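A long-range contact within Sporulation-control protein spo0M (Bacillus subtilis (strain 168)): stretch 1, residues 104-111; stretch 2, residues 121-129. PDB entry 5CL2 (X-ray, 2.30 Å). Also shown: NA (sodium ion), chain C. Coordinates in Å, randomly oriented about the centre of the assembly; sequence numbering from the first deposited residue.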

# COMPACT_ATOMS: atom_id res chain seq x y z
N VAL A 104 -5.04 18.38 9.08
CA VAL A 104 -4.06 17.78 8.19
C VAL A 104 -3.13 18.78 7.49
O VAL A 104 -3.59 19.71 6.81
CB VAL A 104 -4.74 16.94 7.12
CG1 VAL A 104 -3.71 16.35 6.17
CG2 VAL A 104 -5.59 15.84 7.78
N GLU A 105 -1.83 18.59 7.65
CA GLU A 105 -0.89 19.37 6.83
C GLU A 105 -0.06 18.48 5.90
O GLU A 105 0.37 17.38 6.28
CB GLU A 105 0.04 20.23 7.72
CG GLU A 105 1.17 19.45 8.43
CD GLU A 105 2.27 20.36 9.01
OE1 GLU A 105 2.82 21.21 8.27
OE2 GLU A 105 2.62 20.20 10.21
N VAL A 106 0.12 18.95 4.68
CA VAL A 106 0.98 18.30 3.70
C VAL A 106 2.10 19.27 3.32
O VAL A 106 1.84 20.41 2.92
CB VAL A 106 0.24 17.89 2.44
CG1 VAL A 106 1.22 17.35 1.41
CG2 VAL A 106 -0.83 16.86 2.76
N ALA A 107 3.33 18.82 3.46
CA ALA A 107 4.47 19.66 3.19
C ALA A 107 5.41 19.02 2.17
O ALA A 107 5.60 17.81 2.18
CB ALA A 107 5.20 19.97 4.49
N VAL A 108 5.99 19.85 1.31
CA VAL A 108 7.13 19.49 0.46
C VAL A 108 8.42 19.92 1.16
O VAL A 108 8.62 21.09 1.48
CB VAL A 108 7.04 20.14 -0.93
CG1 VAL A 108 8.32 19.91 -1.70
CG2 VAL A 108 5.81 19.61 -1.69
N VAL A 109 9.27 18.96 1.47
CA VAL A 109 10.49 19.20 2.21
C VAL A 109 11.69 18.97 1.31
O VAL A 109 11.80 17.93 0.68
CB VAL A 109 10.59 18.28 3.43
CG1 VAL A 109 11.93 18.41 4.12
CG2 VAL A 109 9.43 18.54 4.40
N THR A 110 12.56 19.97 1.24
CA THR A 110 13.79 19.88 0.48
C THR A 110 14.91 19.52 1.43
O THR A 110 15.07 20.15 2.47
CB THR A 110 14.10 21.21 -0.24
OG1 THR A 110 13.01 21.54 -1.11
CG2 THR A 110 15.40 21.10 -1.06
N ASP A 111 15.63 18.47 1.08
CA ASP A 111 16.81 18.02 1.81
C ASP A 111 18.05 18.17 0.91
O ASP A 111 18.22 17.44 -0.06
CB ASP A 111 16.59 16.55 2.25
CG ASP A 111 17.82 15.91 2.88
OD1 ASP A 111 18.65 16.63 3.50
OD2 ASP A 111 17.92 14.67 2.79
N SER A 121 18.02 22.72 4.53
CA SER A 121 16.68 22.25 4.26
C SER A 121 15.76 23.37 3.84
O SER A 121 16.05 24.53 4.06
CB SER A 121 16.14 21.52 5.50
OG SER A 121 16.18 22.37 6.64
N ASP A 122 14.64 23.00 3.23
CA ASP A 122 13.56 23.96 3.01
C ASP A 122 12.21 23.27 3.25
O ASP A 122 12.11 22.07 3.14
CB ASP A 122 13.61 24.54 1.62
CG ASP A 122 12.71 25.75 1.47
OD1 ASP A 122 12.27 26.28 2.51
OD2 ASP A 122 12.46 26.18 0.32
N HIS A 123 11.18 24.06 3.55
CA HIS A 123 9.83 23.56 3.84
C HIS A 123 8.78 24.40 3.09
O HIS A 123 8.69 25.62 3.30
CB HIS A 123 9.60 23.61 5.36
CG HIS A 123 8.20 23.27 5.79
ND1 HIS A 123 7.85 22.04 6.29
CD2 HIS A 123 7.07 24.03 5.83
CE1 HIS A 123 6.56 22.04 6.61
NE2 HIS A 123 6.07 23.23 6.34
N ASP A 124 7.99 23.76 2.24
CA ASP A 124 6.93 24.45 1.53
C ASP A 124 5.61 23.70 1.75
O ASP A 124 5.40 22.60 1.25
CB ASP A 124 7.23 24.51 0.03
CG ASP A 124 8.44 25.39 -0.30
OD1 ASP A 124 9.57 24.84 -0.29
OD2 ASP A 124 8.27 26.62 -0.56
N ARG A 125 4.70 24.29 2.49
CA ARG A 125 3.40 23.71 2.62
C ARG A 125 2.66 23.69 1.29
O ARG A 125 2.79 24.61 0.49
CB ARG A 125 2.63 24.47 3.66
CG ARG A 125 3.38 24.55 4.97
CD ARG A 125 3.03 25.90 5.51
NE ARG A 125 1.57 25.97 5.49
CZ ARG A 125 0.84 26.74 6.30
NH1 ARG A 125 1.45 27.57 7.12
NH2 ARG A 125 -0.49 26.74 6.22
N ILE A 126 1.88 22.63 1.06
CA ILE A 126 0.92 22.67 -0.04
C ILE A 126 -0.49 22.36 0.44
O ILE A 126 -0.71 21.63 1.41
CB ILE A 126 1.31 21.71 -1.17
CG1 ILE A 126 1.35 20.27 -0.69
CG2 ILE A 126 2.68 22.05 -1.70
CD1 ILE A 126 1.32 19.27 -1.84
N PHE A 127 -1.45 23.00 -0.21
CA PHE A 127 -2.83 22.70 0.11
C PHE A 127 -3.24 21.63 -0.88
O PHE A 127 -3.06 21.79 -2.09
CB PHE A 127 -3.71 23.95 0.03
CG PHE A 127 -3.29 25.05 0.98
CD1 PHE A 127 -3.64 25.00 2.32
CD2 PHE A 127 -2.53 26.13 0.54
CE1 PHE A 127 -3.25 26.00 3.20
CE2 PHE A 127 -2.14 27.13 1.41
CZ PHE A 127 -2.50 27.07 2.74
N VAL A 128 -3.77 20.52 -0.36
CA VAL A 128 -4.23 19.42 -1.20
C VAL A 128 -5.74 19.38 -1.22
O VAL A 128 -6.37 19.07 -0.21
CB VAL A 128 -3.70 18.07 -0.71
CG1 VAL A 128 -4.27 16.96 -1.57
CG2 VAL A 128 -2.17 18.07 -0.72
N GLU A 129 -6.32 19.70 -2.37
CA GLU A 129 -7.77 19.78 -2.49
C GLU A 129 -8.45 18.44 -2.66
O GLU A 129 -7.84 17.49 -3.15
CB GLU A 129 -8.15 20.68 -3.65
CG GLU A 129 -7.76 22.13 -3.46
CD GLU A 129 -8.19 22.96 -4.64
OE1 GLU A 129 -7.74 22.66 -5.77
OE2 GLU A 129 -8.98 23.90 -4.43
NA NA C . 10.42 27.23 -0.17
O HOH W 1 10.05 27.72 1.73

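The two stretches pair as neighbouring antiparallel β-strands, joined by a ladder of main-chain hydrogen bonds and by an apolar cluster on one face that gives way to a sodium site toward Asp122. Val108 and Asp124 bond reciprocally, Val108 N to Asp124 O and Asp124 N to Val108 O both at 2.8 Å; Thr110 and Asp122 do the same, with Thr110 N to Asp122 O at 2.9 Å and Asp122 N to Thr110 O at 3.0 Å. Angles at hydrogen of 158–167° make these bonds nearly straight. Ile126 N donates to Val106 O at 2.9 Å, but the return bond is missing, with Val106 N 4.3 Å from Ile126 O.

Val106, Val108 and Ile126 share one face. Ile126 meets both valines, through CG1 to Val106 CG1 at 3.6 Å and CG2 to Val108 CG2 at 4.0 Å. On this same face, Asp122 and Asp124, two residues apart, bring their carboxylates together around the sodium ion: Asp124 OD1 and OD2 bind NA at 2.5 and 2.3 Å, Asp122 OD2 at 2.4 Å. The cation offsets their negative charge.

On the opposite face, the His123 side chain reaches Ala107, with CE1 3.3 Å from Ala107 CB, while Glu105 OE1 approaches the ring edge.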